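Local coordinates for serine racemase (Enterococcus faecalis, PDB 4ECL), which belongs to the alanine racemase family as the cytoplasmic domain of VanTG, pairing an N-terminal TIM-type barrel with a mainly beta C-terminal domain, at residues L16-S28 with E214-G226. Sequence-based numbering, arbitrary orientation.
Sequences LEHNVNTLQKAMS and ECDYIRVGVALYG. With SO4 (sulfate ion), chain G.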
# COMPACT_ATOMS: atom_id res chain seq x y z
N LEU A 16 4.79 -15.89 16.79
CA LEU A 16 4.71 -16.60 15.51
C LEU A 16 5.00 -18.09 15.69
O LEU A 16 4.31 -18.93 15.12
CB LEU A 16 5.69 -16.01 14.50
CG LEU A 16 5.81 -16.68 13.12
CD1 LEU A 16 4.52 -16.55 12.32
CD2 LEU A 16 6.97 -16.08 12.35
N GLU A 17 6.03 -18.38 16.48
CA GLU A 17 6.42 -19.75 16.80
C GLU A 17 5.32 -20.44 17.59
O GLU A 17 5.05 -21.63 17.40
CB GLU A 17 7.71 -19.73 17.62
CG GLU A 17 8.33 -21.09 17.90
CD GLU A 17 9.59 -20.96 18.74
OE1 GLU A 17 9.79 -19.87 19.33
OE2 GLU A 17 10.38 -21.92 18.81
N HIS A 18 4.68 -19.71 18.50
CA HIS A 18 3.56 -20.26 19.25
C HIS A 18 2.45 -20.64 18.28
O HIS A 18 1.84 -21.71 18.41
CB HIS A 18 3.02 -19.27 20.28
CG HIS A 18 1.69 -19.65 20.85
ND1 HIS A 18 1.55 -20.42 21.99
CD2 HIS A 18 0.43 -19.39 20.42
CE1 HIS A 18 0.27 -20.61 22.24
NE2 HIS A 18 -0.43 -19.99 21.31
N ASN A 19 2.18 -19.77 17.32
CA ASN A 19 1.14 -20.07 16.33
C ASN A 19 1.44 -21.31 15.51
O ASN A 19 0.55 -22.15 15.31
CB ASN A 19 0.90 -18.85 15.42
CG ASN A 19 0.35 -17.67 16.19
OD1 ASN A 19 -0.17 -17.83 17.30
ND2 ASN A 19 0.47 -16.47 15.61
N VAL A 20 2.67 -21.43 15.03
CA VAL A 20 3.08 -22.60 14.25
C VAL A 20 2.84 -23.90 15.02
O VAL A 20 2.29 -24.86 14.48
CB VAL A 20 4.55 -22.50 13.82
CG1 VAL A 20 5.08 -23.86 13.41
CG2 VAL A 20 4.71 -21.50 12.67
N ASN A 21 3.23 -23.91 16.29
CA ASN A 21 2.98 -25.07 17.14
C ASN A 21 1.50 -25.33 17.38
O ASN A 21 1.06 -26.48 17.34
CB ASN A 21 3.71 -24.94 18.48
CG ASN A 21 5.22 -25.11 18.35
OD1 ASN A 21 5.70 -25.98 17.63
ND2 ASN A 21 5.97 -24.27 19.06
N THR A 22 0.74 -24.27 17.64
CA THR A 22 -0.68 -24.42 17.93
C THR A 22 -1.41 -24.99 16.73
O THR A 22 -2.29 -25.85 16.85
CB THR A 22 -1.33 -23.08 18.31
OG1 THR A 22 -0.74 -22.60 19.53
CG2 THR A 22 -2.83 -23.25 18.52
N LEU A 23 -1.01 -24.52 15.55
CA LEU A 23 -1.64 -24.94 14.32
C LEU A 23 -1.28 -26.39 13.99
O LEU A 23 -2.15 -27.18 13.63
CB LEU A 23 -1.24 -23.99 13.18
CG LEU A 23 -1.87 -22.59 13.27
CD1 LEU A 23 -1.23 -21.63 12.28
CD2 LEU A 23 -3.38 -22.63 13.09
N GLN A 24 -0.01 -26.74 14.11
CA GLN A 24 0.42 -28.11 13.81
C GLN A 24 -0.29 -29.11 14.72
O GLN A 24 -0.60 -30.22 14.30
CB GLN A 24 1.94 -28.26 13.96
CG GLN A 24 2.73 -27.58 12.86
CD GLN A 24 4.22 -27.49 13.16
OE1 GLN A 24 4.64 -27.50 14.33
NE2 GLN A 24 5.03 -27.39 12.11
N LYS A 25 -0.57 -28.69 15.95
CA LYS A 25 -1.24 -29.54 16.93
C LYS A 25 -2.65 -29.90 16.49
O LYS A 25 -3.13 -30.99 16.75
CB LYS A 25 -1.31 -28.84 18.29
CG LYS A 25 -0.16 -29.14 19.23
CD LYS A 25 -0.42 -28.52 20.59
CE LYS A 25 -1.84 -28.81 21.05
NZ LYS A 25 -2.15 -28.17 22.37
N ALA A 26 -3.32 -28.96 15.83
CA ALA A 26 -4.68 -29.21 15.37
C ALA A 26 -4.70 -30.03 14.08
O ALA A 26 -5.77 -30.40 13.59
CB ALA A 26 -5.42 -27.89 15.19
N MSE A 27 -3.52 -30.32 13.54
CA MSE A 27 -3.41 -31.04 12.27
C MSE A 27 -3.19 -32.53 12.46
O MSE A 27 -2.68 -32.95 13.49
CB MSE A 27 -2.23 -30.51 11.46
CG MSE A 27 -2.40 -29.14 10.95
SE MSE A 27 -0.92 -28.69 9.76
CE MSE A 27 -1.23 -26.78 9.84
N SER A 28 -3.54 -33.33 11.45
CA SER A 28 -3.16 -34.74 11.42
C SER A 28 -1.65 -34.83 11.38
O SER A 28 -0.99 -33.97 10.81
CB SER A 28 -3.75 -35.44 10.20
OG SER A 28 -5.13 -35.67 10.39
N GLU A 214 -9.09 -34.52 5.82
CA GLU A 214 -7.78 -35.16 5.91
C GLU A 214 -6.95 -34.94 4.63
O GLU A 214 -7.12 -35.67 3.64
CB GLU A 214 -7.93 -36.66 6.17
CG GLU A 214 -8.55 -37.01 7.52
CD GLU A 214 -7.60 -36.82 8.70
OE1 GLU A 214 -6.37 -36.73 8.49
OE2 GLU A 214 -8.08 -36.79 9.85
N CYS A 215 -6.06 -33.95 4.67
CA CYS A 215 -5.24 -33.60 3.51
C CYS A 215 -3.75 -33.66 3.83
O CYS A 215 -3.37 -33.93 4.97
CB CYS A 215 -5.61 -32.21 2.99
SG CYS A 215 -7.40 -32.01 2.68
N ASP A 216 -2.91 -33.40 2.83
CA ASP A 216 -1.46 -33.47 3.04
C ASP A 216 -0.85 -32.12 3.39
O ASP A 216 0.25 -32.05 3.93
CB ASP A 216 -0.80 -34.05 1.80
CG ASP A 216 -1.34 -35.43 1.46
OD1 ASP A 216 -0.89 -36.40 2.10
OD2 ASP A 216 -2.23 -35.52 0.59
N TYR A 217 -1.56 -31.05 3.05
CA TYR A 217 -1.17 -29.71 3.46
C TYR A 217 -2.38 -28.92 3.93
O TYR A 217 -3.51 -29.14 3.46
CB TYR A 217 -0.59 -28.89 2.31
CG TYR A 217 0.66 -29.42 1.67
CD1 TYR A 217 1.91 -29.21 2.24
CD2 TYR A 217 0.60 -30.08 0.45
CE1 TYR A 217 3.06 -29.68 1.62
CE2 TYR A 217 1.74 -30.53 -0.17
CZ TYR A 217 2.96 -30.34 0.41
OH TYR A 217 4.08 -30.80 -0.23
N ILE A 218 -2.12 -27.98 4.83
CA ILE A 218 -3.04 -26.89 5.07
C ILE A 218 -2.27 -25.59 4.84
O ILE A 218 -1.19 -25.38 5.40
CB ILE A 218 -3.62 -26.96 6.50
CG1 ILE A 218 -4.42 -28.25 6.64
CG2 ILE A 218 -4.49 -25.75 6.77
CD1 ILE A 218 -5.04 -28.46 8.00
N ARG A 219 -2.83 -24.75 3.97
CA ARG A 219 -2.24 -23.46 3.60
C ARG A 219 -2.68 -22.42 4.61
O ARG A 219 -3.79 -21.90 4.53
CB ARG A 219 -2.72 -23.03 2.20
CG ARG A 219 -2.44 -24.01 1.07
CD ARG A 219 -3.08 -23.57 -0.26
NE ARG A 219 -4.52 -23.34 -0.14
CZ ARG A 219 -5.47 -24.24 -0.43
NH1 ARG A 219 -5.13 -25.45 -0.87
NH2 ARG A 219 -6.75 -23.94 -0.29
N VAL A 220 -1.82 -22.09 5.56
CA VAL A 220 -2.25 -21.16 6.60
C VAL A 220 -1.78 -19.73 6.34
O VAL A 220 -0.59 -19.46 6.15
CB VAL A 220 -1.87 -21.67 8.01
CG1 VAL A 220 -2.58 -22.98 8.29
CG2 VAL A 220 -0.38 -21.87 8.11
N GLY A 221 -2.74 -18.81 6.31
CA GLY A 221 -2.47 -17.40 6.12
C GLY A 221 -2.71 -16.63 7.40
O GLY A 221 -1.85 -16.61 8.28
N VAL A 222 -3.88 -16.01 7.52
CA VAL A 222 -4.16 -15.14 8.66
C VAL A 222 -3.96 -15.82 10.02
O VAL A 222 -3.47 -15.17 10.95
CB VAL A 222 -5.58 -14.52 8.61
CG1 VAL A 222 -5.69 -13.55 7.45
CG2 VAL A 222 -6.66 -15.62 8.52
N ALA A 223 -4.31 -17.10 10.14
CA ALA A 223 -4.17 -17.79 11.42
C ALA A 223 -2.71 -17.83 11.85
O ALA A 223 -2.40 -17.69 13.03
CB ALA A 223 -4.74 -19.23 11.34
N LEU A 224 -1.82 -18.01 10.88
CA LEU A 224 -0.39 -18.06 11.19
C LEU A 224 0.06 -16.75 11.83
O LEU A 224 0.96 -16.73 12.68
CB LEU A 224 0.39 -18.32 9.91
CG LEU A 224 1.91 -18.39 10.01
CD1 LEU A 224 2.32 -19.65 10.70
CD2 LEU A 224 2.56 -18.30 8.63
N TYR A 225 -0.58 -15.66 11.45
CA TYR A 225 -0.20 -14.33 11.93
C TYR A 225 -0.99 -13.91 13.17
O TYR A 225 -0.83 -12.81 13.70
CB TYR A 225 -0.31 -13.31 10.80
CG TYR A 225 0.51 -13.71 9.59
CD1 TYR A 225 1.90 -13.74 9.66
CD2 TYR A 225 -0.09 -14.08 8.40
CE1 TYR A 225 2.67 -14.12 8.58
CE2 TYR A 225 0.67 -14.46 7.30
CZ TYR A 225 2.05 -14.48 7.40
OH TYR A 225 2.82 -14.86 6.32
N GLY A 226 -1.85 -14.80 13.64
CA GLY A 226 -2.50 -14.63 14.93
C GLY A 226 -3.62 -13.63 14.89
O GLY A 226 -4.01 -13.05 15.91
S SO4 G . -6.01 -17.44 4.64
O1 SO4 G . -5.71 -17.72 3.23
O2 SO4 G . -5.46 -18.51 5.47
O3 SO4 G . -5.39 -16.16 4.99
O4 SO4 G . -7.46 -17.33 4.82
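Leu16, Val20 and Leu23, on one face of helix 13-25, close around Leu224, just beyond the strand 217-220. With its CG anti to the backbone N (chi1 179°), Leu224 brings its branched end back to the helix although its CB starts away from it. There CD1 lies 3.6 Å from CG2 of Val20, the two side chains running side by side, while CG meets CD1 of Leu16 at 3.9 Å. Leu23 uses both methyls: CD1 settles 3.8 Å from CA of Leu224, and CD2 comes to CB of Ala223, whose single methyl lets the helix lie close to residues 222-224, which have helical backbone angles. Past the helix end, Met27, present as selenomethionine, lays its extended chain over the strand, sliding past Ile218 in the opposite direction (Met27 CG to Ile218 CD1 4.0 Å) and bringing CE to Val220.

Two polar bonds accompany the apolar contacts. Asn19 is buried beside the leucines, so its amide needs both partners: ND2 donates to O of Leu224 at 3.0 Å, approaching from above the carbonyl plane with an N-H...O angle of 152°, while OD1 takes the backbone N-H of Arg242, which together fix the amide's rotation. Past the end of the helix, OG of Ser28 donates to OE1 of Glu214, at an unusually short and therefore doubtful 2.5 Å.

Away from the helix, the backbone N atoms of Gly221 and Val222 bind a sulfate ion, probably from the crystallisation liquor, also held by Tyr42 and Ser204. It probably marks the cofactor-phosphate site of this family; a CB on Gly221 would run into O3. The contact thus lays helix 13-25 against strand 217-220, which pairs in parallel with strand 32-36 in the barrel; Leu33 of that strand touches Met27 and Val220, and Leu53 of helix 46-55 packs on Leu16, Val20 and Leu224.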